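Local coordinates for protein YCAC GENE product (Escherichia coli, PDB 1YAC) that forms an octamer of isochorismatase-family subunits and is probably a hydrolase, though its specificity is unknown, at residues 15-20 / 70-75; 53-58 / 101-106; 80-85 / 97-102. All coordinates share one frame; numbering follows the deposited sequence.

In the fold
All three contacts join the parallel sheet of the alpha-beta-alpha sandwich to a helix beside it. Interaction 1 is buried. It packs strand 13-18, inside the sheet, on helix 70-75. Interactions 2 and 3 lie on the opposite face and share helix 94-102. Interaction 2 is partly buried and joins the turn at the C-terminal end of this helix to the start of strand 54-59. Interaction 3 is at the surface and sets strand 81-84, outermost in this chain, against the helix body. None has a hydrogen bond across it. Interaction 1 uses leucines and a histidine, interaction 2 adds threonine and a lysine chain, and interaction 3 brings a proline and an isoleucine to one alanine methyl.

Interaction 1. Residues 15-20 / 70-75; sequences VLLVDH and PELKAQ
Leu17 and His20 meet Leu72 in a buried apolar contact between strand 13-18, with the loop after it, and helix 70-75. It lies on one face of the central parallel sheet. Leu72 supplies more than half of the 120 Å² buried. Its CG stands beside the backbone N (chi1 -62°), and its two methyls part towards different partners. CD2 of Leu72 meets CD1 of Leu17 at 3.9 Å. CD1 of Leu72 lies 3.9 Å from CB of His20 and 4.2 Å from ND1 of the same residue. That methyl comes to the imidazole at a slant. The far nitrogen of the ring, NE2, is hydrogen-bonded to Ala139 O, which should restrict rotation of the ring. Asp19 lies between the two touching residues of the first segment and makes a salt bridge to Arg84. The helix also meets a second subunit: Glu71 is in a salt bridge with Arg195 of that subunit, and Pro70 packs on its Thr199. Within the chain, helix 33-49 packs next to helix 70-75 on the same face of the sheet: Leu17 also touches Leu43 there, His20 touches Val40, and Leu17 touches Leu56 on the adjacent strand 54-59.

Interaction 2. Residues 53-58 / 101-106; sequences PTILTT and KATGKK
Thr103 and Lys105 belong to an ST turn at the C-terminal end of helix 94-102, and they pack on Pro53 and Ile55 where strand 54-59 begins. Thr103 OG1 accepts a hydrogen bond from Lys105 N at 3.2 Å (160° at the hydrogen), and is also bonded to Val100 O. These two bonds hold the hydroxyl between the backbone N and the carbonyl carbon (chi1 68°). CG2 is then turned to the strand. Thr103 CG2 lies 3.9 Å from Pro53 CB and 3.9 Å from Ile55 CD1. Gly104, with positive phi, carries the chain round the turn. The turn leads from the helix into strand 107-112 of the isochorismatase-type sandwich. Replacing Thr103 by an alanine would probably leave Lys105 N and Val100 O without their hydroxyl partner, and is likely to open a gap beside Pro53 CB and Ile55 CD1. Lys105 bends at chi2 (-51°) and crosses the proline at about a right angle. Lys105 CE sits 3.9 Å from Pro53 CG, while NZ goes on to a hydrogen bond with Asn11 O. Ile55 also packs on Phe96 of the helix.

Interaction 3. Residues 80-85 / 97-102; sequences PYIARP and VKAVKA
Pro80 opens the segment and meets Ala99 on helix 94-102. The contact is between methylene and methyl: Pro80 CB lies 3.9 Å from Ala99 CB, and Pro80 CG is 4.2 Å from the same atom. The backbones are closest here too, with the CA atoms of Pro80 and Ala99 6.6 Å apart. The small alanine side chain permits this near approach. Tyr81 starts the strand and turns to the other face of the sheet, where its hydroxyl is hydrogen-bonded to Glu61. Ile82 comes back to the helix side. Its CG1 stands beside the backbone N, and the bend at chi2 (82°) swings CD1 back towards Pro80. CD1 of Ile82 is 3.9 Å from CB of Pro80 and 4.2 Å from CB of Ala99. Within the two segments the alanine methyl touches Pro80 and Ile82; Ile55 of the next strand also packs on Ala99. Ile82 O is probably hydrogen-bonded to Thr57 OG1 on that same strand.

The two elements follow each other in the chain. Strand 81-84 is the first strand of a beta-alpha-beta crossover. Helix 94-102 then carries the chain over strands 54-59 and 13-18 to strand 107-112. Val100, next to Ala99, faces this inner part of the sheet and packs on Ile55 and Leu16. The contact of Pro80 and Ile82 with Ala99 is the outer margin of that layer and buries just 81 Å² in all.

Ala83 packs on Thr58 of the neighbouring strand. Arg84 ends the strand with its guanidinium held by several groups: NH1 is hydrogen-bonded to Thr57 OG1, and NE to Asn87 O. Pro85 follows in the loop and packs on Arg177 of a third subunit.

Interaction 1. Residues 15-20 / 70-75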
loop_
_atom_site.group_PDB
_atom_site.type_symbol
_atom_site.label_atom_id
_atom_site.label_comp_id
_atom_site.label_asym_id
_atom_site.label_seq_id
_atom_site.Cartn_x
_atom_site.Cartn_y
_atom_site.Cartn_z
ATOM N N VAL A 15 -2.161 30.475 -16.500
ATOM C CA VAL A 15 -2.572 29.127 -16.133
ATOM C C VAL A 15 -3.190 28.430 -17.335
ATOM O O VAL A 15 -4.046 29.012 -18.006
ATOM C CB VAL A 15 -3.594 29.170 -14.970
ATOM C CG1 VAL A 15 -4.104 27.755 -14.633
ATOM C CG2 VAL A 15 -2.955 29.793 -13.747
ATOM N N LEU A 16 -2.721 27.219 -17.639
ATOM C CA LEU A 16 -3.264 26.441 -18.758
ATOM C C LEU A 16 -3.965 25.219 -18.183
ATOM O O LEU A 16 -3.323 24.382 -17.541
ATOM C CB LEU A 16 -2.158 25.965 -19.717
ATOM C CG LEU A 16 -1.043 26.906 -20.193
ATOM C CD1 LEU A 16 -0.252 26.236 -21.316
ATOM C CD2 LEU A 16 -1.591 28.240 -20.637
ATOM N N LEU A 17 -5.279 25.134 -18.385
ATOM C CA LEU A 17 -6.071 24.008 -17.891
ATOM C C LEU A 17 -6.423 23.167 -19.113
ATOM O O LEU A 17 -7.298 23.528 -19.907
ATOM C CB LEU A 17 -7.314 24.514 -17.161
ATOM C CG LEU A 17 -7.013 25.445 -15.977
ATOM C CD1 LEU A 17 -8.317 25.846 -15.285
ATOM C CD2 LEU A 17 -6.078 24.742 -14.978
ATOM N N VAL A 18 -5.760 22.022 -19.228
ATOM C CA VAL A 18 -5.898 21.150 -20.383
ATOM C C VAL A 18 -6.704 19.859 -20.236
ATOM O O VAL A 18 -6.294 18.926 -19.539
ATOM C CB VAL A 18 -4.480 20.770 -20.921
ATOM C CG1 VAL A 18 -4.572 20.146 -22.321
ATOM C CG2 VAL A 18 -3.551 21.997 -20.924
ATOM N N ASP A 19 -7.840 19.821 -20.925
ATOM C CA ASP A 19 -8.698 18.644 -20.997
ATOM C C ASP A 19 -9.275 18.028 -19.715
ATOM O O ASP A 19 -9.354 16.802 -19.588
ATOM C CB ASP A 19 -8.006 17.555 -21.826
ATOM C CG ASP A 19 -7.519 18.059 -23.178
ATOM O OD1 ASP A 19 -7.896 19.172 -23.600
ATOM O OD2 ASP A 19 -6.729 17.343 -23.819
ATOM N N HIS A 20 -9.646 18.866 -18.753
ATOM C CA HIS A 20 -10.281 18.370 -17.535
ATOM C C HIS A 20 -11.737 18.164 -17.973
ATOM O O HIS A 20 -12.625 18.974 -17.660
ATOM C CB HIS A 20 -10.204 19.409 -16.403
ATOM C CG HIS A 20 -8.833 19.578 -15.811
ATOM N ND1 HIS A 20 -7.999 20.627 -16.146
ATOM C CD2 HIS A 20 -8.181 18.871 -14.854
ATOM C CE1 HIS A 20 -6.899 20.562 -15.421
ATOM N NE2 HIS A 20 -6.980 19.504 -14.628
ATOM N N PRO A 70 -18.222 21.613 -15.825
ATOM C CA PRO A 70 -18.974 22.859 -15.662
ATOM C C PRO A 70 -18.346 23.948 -14.792
ATOM O O PRO A 70 -18.434 25.132 -15.129
ATOM C CB PRO A 70 -20.308 22.379 -15.097
ATOM C CG PRO A 70 -20.455 21.029 -15.703
ATOM C CD PRO A 70 -19.084 20.454 -15.524
ATOM N N GLU A 71 -17.712 23.558 -13.692
ATOM C CA GLU A 71 -17.094 24.523 -12.794
ATOM C C GLU A 71 -16.094 25.437 -13.487
ATOM O O GLU A 71 -16.146 26.654 -13.322
ATOM C CB GLU A 71 -16.410 23.827 -11.609
ATOM C CG GLU A 71 -17.360 23.193 -10.607
ATOM C CD GLU A 71 -17.675 21.744 -10.924
ATOM O OE1 GLU A 71 -17.353 21.296 -12.043
ATOM O OE2 GLU A 71 -18.233 21.042 -10.051
ATOM N N LEU A 72 -15.213 24.856 -14.291
ATOM C CA LEU A 72 -14.194 25.640 -14.981
ATOM C C LEU A 72 -14.808 26.580 -16.008
ATOM O O LEU A 72 -14.452 27.757 -16.089
ATOM C CB LEU A 72 -13.150 24.712 -15.613
ATOM C CG LEU A 72 -12.398 23.860 -14.582
ATOM C CD1 LEU A 72 -11.416 22.906 -15.278
ATOM C CD2 LEU A 72 -11.659 24.766 -13.594
ATOM N N LYS A 73 -15.747 26.055 -16.776
ATOM C CA LYS A 73 -16.456 26.826 -17.790
ATOM C C LYS A 73 -17.134 28.036 -17.136
ATOM O O LYS A 73 -17.028 29.172 -17.613
ATOM C CB LYS A 73 -17.512 25.918 -18.407
ATOM C CG LYS A 73 -18.033 26.322 -19.755
ATOM C CD LYS A 73 -18.899 25.183 -20.261
ATOM C CE LYS A 73 -18.111 23.864 -20.250
ATOM N NZ LYS A 73 -18.976 22.642 -20.142
ATOM N N ALA A 74 -17.813 27.781 -16.018
ATOM C CA ALA A 74 -18.521 28.819 -15.274
ATOM C C ALA A 74 -17.578 29.838 -14.638
ATOM O O ALA A 74 -17.887 31.030 -14.571
ATOM C CB ALA A 74 -19.403 28.174 -14.190
ATOM N N GLN A 75 -16.420 29.369 -14.187
ATOM C CA GLN A 75 -15.451 30.231 -13.521
ATOM C C GLN A 75 -14.655 31.153 -14.437
ATOM O O GLN A 75 -14.232 32.236 -14.026
ATOM C CB GLN A 75 -14.490 29.381 -12.695
ATOM C CG GLN A 75 -13.590 30.177 -11.772
ATOM C CD GLN A 75 -12.975 29.303 -10.704
ATOM O OE1 GLN A 75 -12.461 28.228 -11.064
ATOM N NE2 GLN A 75 -13.027 29.678 -9.507
#

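Interaction 2. Residues 53-58 / 101-106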
loop_
_atom_site.group_PDB
_atom_site.type_symbol
_atom_site.label_atom_id
_atom_site.label_comp_id
_atom_site.label_asym_id
_atom_site.label_seq_id
_atom_site.Cartn_x
_atom_site.Cartn_y
_atom_site.Cartn_z
ATOM N N PRO A 53 -4.073 35.273 -16.086
ATOM C CA PRO A 53 -4.688 35.004 -17.393
ATOM C C PRO A 53 -4.783 33.490 -17.485
ATOM O O PRO A 53 -3.782 32.793 -17.262
ATOM C CB PRO A 53 -3.640 35.545 -18.372
ATOM C CG PRO A 53 -3.121 36.741 -17.639
ATOM C CD PRO A 53 -2.917 36.177 -16.225
ATOM N N THR A 54 -5.970 32.986 -17.801
ATOM C CA THR A 54 -6.207 31.543 -17.859
ATOM C C THR A 54 -6.704 31.089 -19.228
ATOM O O THR A 54 -7.483 31.785 -19.884
ATOM C CB THR A 54 -7.214 31.143 -16.743
ATOM O OG1 THR A 54 -6.664 31.510 -15.473
ATOM C CG2 THR A 54 -7.511 29.638 -16.753
ATOM N N ILE A 55 -6.199 29.944 -19.671
ATOM C CA ILE A 55 -6.559 29.367 -20.959
ATOM C C ILE A 55 -7.154 27.968 -20.778
ATOM O O ILE A 55 -6.560 27.109 -20.125
ATOM C CB ILE A 55 -5.322 29.297 -21.863
ATOM C CG1 ILE A 55 -4.847 30.724 -22.160
ATOM C CG2 ILE A 55 -5.632 28.591 -23.175
ATOM C CD1 ILE A 55 -3.476 30.766 -22.715
ATOM N N LEU A 56 -8.357 27.777 -21.302
ATOM C CA LEU A 56 -9.048 26.494 -21.232
ATOM C C LEU A 56 -8.979 25.825 -22.602
ATOM O O LEU A 56 -9.063 26.492 -23.637
ATOM C CB LEU A 56 -10.521 26.701 -20.876
ATOM C CG LEU A 56 -10.866 27.527 -19.641
ATOM C CD1 LEU A 56 -12.385 27.669 -19.581
ATOM C CD2 LEU A 56 -10.322 26.883 -18.373
ATOM N N THR A 57 -8.809 24.508 -22.620
ATOM C CA THR A 57 -8.766 23.793 -23.887
ATOM C C THR A 57 -9.308 22.393 -23.672
ATOM O O THR A 57 -9.246 21.868 -22.562
ATOM C CB THR A 57 -7.336 23.770 -24.512
ATOM O OG1 THR A 57 -7.383 23.163 -25.817
ATOM C CG2 THR A 57 -6.353 23.008 -23.624
ATOM N N THR A 58 -9.924 21.834 -24.706
ATOM C CA THR A 58 -10.499 20.497 -24.626
ATOM C C THR A 58 -10.157 19.729 -25.884
ATOM O O THR A 58 -9.837 20.314 -26.922
ATOM C CB THR A 58 -12.029 20.535 -24.482
ATOM O OG1 THR A 58 -12.589 21.179 -25.631
ATOM C CG2 THR A 58 -12.446 21.281 -23.211
ATOM N N LYS A 101 0.678 32.828 -25.930
ATOM C CA LYS A 101 1.606 33.932 -26.155
ATOM C C LYS A 101 0.954 35.296 -25.954
ATOM O O LYS A 101 1.615 36.238 -25.517
ATOM C CB LYS A 101 2.257 33.815 -27.535
ATOM C CG LYS A 101 3.182 32.589 -27.647
ATOM C CD LYS A 101 3.898 32.518 -28.979
ATOM C CE LYS A 101 4.852 31.342 -28.995
ATOM N NZ LYS A 101 5.664 31.299 -30.235
ATOM N N ALA A 102 -0.349 35.391 -26.217
ATOM C CA ALA A 102 -1.073 36.653 -26.060
ATOM C C ALA A 102 -1.181 37.078 -24.599
ATOM O O ALA A 102 -1.470 38.239 -24.311
ATOM C CB ALA A 102 -2.461 36.561 -26.675
ATOM N N THR A 103 -1.010 36.142 -23.672
ATOM C CA THR A 103 -1.084 36.491 -22.257
ATOM C C THR A 103 0.127 37.354 -21.900
ATOM O O THR A 103 0.095 38.101 -20.930
ATOM C CB THR A 103 -1.072 35.246 -21.331
ATOM O OG1 THR A 103 0.200 34.602 -21.400
ATOM C CG2 THR A 103 -2.153 34.247 -21.722
ATOM N N GLY A 104 1.202 37.190 -22.665
ATOM C CA GLY A 104 2.424 37.936 -22.434
ATOM C C GLY A 104 3.181 37.460 -21.207
ATOM O O GLY A 104 4.111 38.135 -20.750
ATOM N N LYS A 105 2.811 36.289 -20.685
ATOM C CA LYS A 105 3.443 35.735 -19.486
ATOM C C LYS A 105 4.557 34.743 -19.797
ATOM O O LYS A 105 4.405 33.879 -20.654
ATOM C CB LYS A 105 2.398 35.066 -18.582
ATOM C CG LYS A 105 1.224 35.971 -18.226
ATOM C CD LYS A 105 1.680 37.307 -17.689
ATOM C CE LYS A 105 0.500 38.206 -17.406
ATOM N NZ LYS A 105 0.940 39.545 -16.921
ATOM N N LYS A 106 5.669 34.879 -19.076
ATOM C CA LYS A 106 6.833 34.013 -19.232
ATOM C C LYS A 106 6.647 32.650 -18.532
ATOM O O LYS A 106 7.199 31.631 -18.974
ATOM C CB LYS A 106 8.051 34.732 -18.652
ATOM C CG LYS A 106 9.343 33.931 -18.570
ATOM C CD LYS A 106 9.867 33.599 -19.919
ATOM C CE LYS A 106 11.320 33.199 -19.864
ATOM N NZ LYS A 106 11.852 33.169 -21.260
#

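Interaction 3. Residues 80-85 / 97-102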
loop_
_atom_site.group_PDB
_atom_site.type_symbol
_atom_site.label_atom_id
_atom_site.label_comp_id
_atom_site.label_asym_id
_atom_site.label_seq_id
_atom_site.Cartn_x
_atom_site.Cartn_y
_atom_site.Cartn_z
ATOM N N PRO A 80 -9.895 32.359 -22.998
ATOM C CA PRO A 80 -9.804 31.714 -24.305
ATOM C C PRO A 80 -10.222 30.255 -24.092
ATOM O O PRO A 80 -9.816 29.623 -23.115
ATOM C CB PRO A 80 -8.314 31.800 -24.610
ATOM C CG PRO A 80 -7.947 33.100 -24.014
ATOM C CD PRO A 80 -8.642 33.066 -22.684
ATOM N N TYR A 81 -11.079 29.753 -24.965
ATOM C CA TYR A 81 -11.558 28.385 -24.864
ATOM C C TYR A 81 -11.315 27.747 -26.223
ATOM O O TYR A 81 -12.041 28.009 -27.182
ATOM C CB TYR A 81 -13.049 28.381 -24.492
ATOM C CG TYR A 81 -13.636 27.017 -24.200
ATOM C CD1 TYR A 81 -13.647 26.013 -25.164
ATOM C CD2 TYR A 81 -14.215 26.744 -22.970
ATOM C CE1 TYR A 81 -14.219 24.774 -24.909
ATOM C CE2 TYR A 81 -14.796 25.505 -22.707
ATOM C CZ TYR A 81 -14.796 24.532 -23.680
ATOM O OH TYR A 81 -15.398 23.322 -23.438
ATOM N N ILE A 82 -10.282 26.915 -26.299
ATOM C CA ILE A 82 -9.907 26.264 -27.541
ATOM C C ILE A 82 -10.338 24.798 -27.553
ATOM O O ILE A 82 -9.784 23.963 -26.832
ATOM C CB ILE A 82 -8.366 26.368 -27.785
ATOM C CG1 ILE A 82 -7.916 27.839 -27.825
ATOM C CG2 ILE A 82 -7.982 25.703 -29.093
ATOM C CD1 ILE A 82 -7.700 28.467 -26.470
ATOM N N ALA A 83 -11.406 24.514 -28.289
ATOM C CA ALA A 83 -11.906 23.148 -28.429
ATOM C C ALA A 83 -11.126 22.586 -29.605
ATOM O O ALA A 83 -11.366 22.971 -30.753
ATOM C CB ALA A 83 -13.409 23.151 -28.731
ATOM N N ARG A 84 -10.115 21.778 -29.311
ATOM C CA ARG A 84 -9.279 21.184 -30.347
ATOM C C ARG A 84 -10.003 20.011 -30.998
ATOM O O ARG A 84 -10.357 19.030 -30.339
ATOM C CB ARG A 84 -7.944 20.718 -29.756
ATOM C CG ARG A 84 -7.343 21.695 -28.755
ATOM C CD ARG A 84 -5.890 21.365 -28.433
ATOM N NE ARG A 84 -5.677 19.995 -27.951
ATOM C CZ ARG A 84 -6.005 19.558 -26.741
ATOM N NH1 ARG A 84 -6.573 20.374 -25.862
ATOM N NH2 ARG A 84 -5.764 18.299 -26.407
ATOM N N PRO A 85 -10.215 20.083 -32.316
ATOM C CA PRO A 85 -10.906 18.993 -33.006
ATOM C C PRO A 85 -10.030 17.778 -33.278
ATOM O O PRO A 85 -10.554 16.687 -33.510
ATOM C CB PRO A 85 -11.375 19.641 -34.313
ATOM C CG PRO A 85 -10.732 21.015 -34.361
ATOM C CD PRO A 85 -9.725 21.094 -33.266
ATOM N N VAL A 97 -1.566 28.113 -28.996
ATOM C CA VAL A 97 -0.280 28.792 -28.817
ATOM C C VAL A 97 -0.460 30.315 -28.871
ATOM O O VAL A 97 0.102 31.047 -28.049
ATOM C CB VAL A 97 0.783 28.336 -29.862
ATOM C CG1 VAL A 97 2.109 29.032 -29.587
ATOM C CG2 VAL A 97 0.995 26.827 -29.789
ATOM N N LYS A 98 -1.283 30.786 -29.805
ATOM C CA LYS A 98 -1.547 32.218 -29.933
ATOM C C LYS A 98 -2.118 32.771 -28.624
ATOM O O LYS A 98 -1.654 33.798 -28.112
ATOM C CB LYS A 98 -2.535 32.477 -31.070
ATOM C CG LYS A 98 -1.916 33.055 -32.318
ATOM C CD LYS A 98 -2.980 33.352 -33.366
ATOM C CE LYS A 98 -4.009 34.345 -32.842
ATOM N NZ LYS A 98 -5.044 34.665 -33.873
ATOM N N ALA A 99 -3.092 32.060 -28.059
ATOM C CA ALA A 99 -3.707 32.495 -26.806
ATOM C C ALA A 99 -2.664 32.526 -25.686
ATOM O O ALA A 99 -2.595 33.495 -24.923
ATOM C CB ALA A 99 -4.876 31.585 -26.434
ATOM N N VAL A 100 -1.828 31.489 -25.616
ATOM C CA VAL A 100 -0.788 31.425 -24.594
ATOM C C VAL A 100 0.168 32.610 -24.725
ATOM O O VAL A 100 0.409 33.331 -23.757
ATOM C CB VAL A 100 0.026 30.115 -24.674
ATOM C CG1 VAL A 100 1.206 30.170 -23.697
ATOM C CG2 VAL A 100 -0.872 28.924 -24.356
ATOM N N LYS A 101 0.678 32.828 -25.930
ATOM C CA LYS A 101 1.606 33.932 -26.155
ATOM C C LYS A 101 0.954 35.296 -25.954
ATOM O O LYS A 101 1.615 36.238 -25.517
ATOM C CB LYS A 101 2.257 33.815 -27.535
ATOM C CG LYS A 101 3.182 32.589 -27.647
ATOM C CD LYS A 101 3.898 32.518 -28.979
ATOM C CE LYS A 101 4.852 31.342 -28.995
ATOM N NZ LYS A 101 5.664 31.299 -30.235
ATOM N N ALA A 102 -0.349 35.391 -26.217
ATOM C CA ALA A 102 -1.073 36.653 -26.060
ATOM C C ALA A 102 -1.181 37.078 -24.599
ATOM O O ALA A 102 -1.470 38.239 -24.311
ATOM C CB ALA A 102 -2.461 36.561 -26.675
#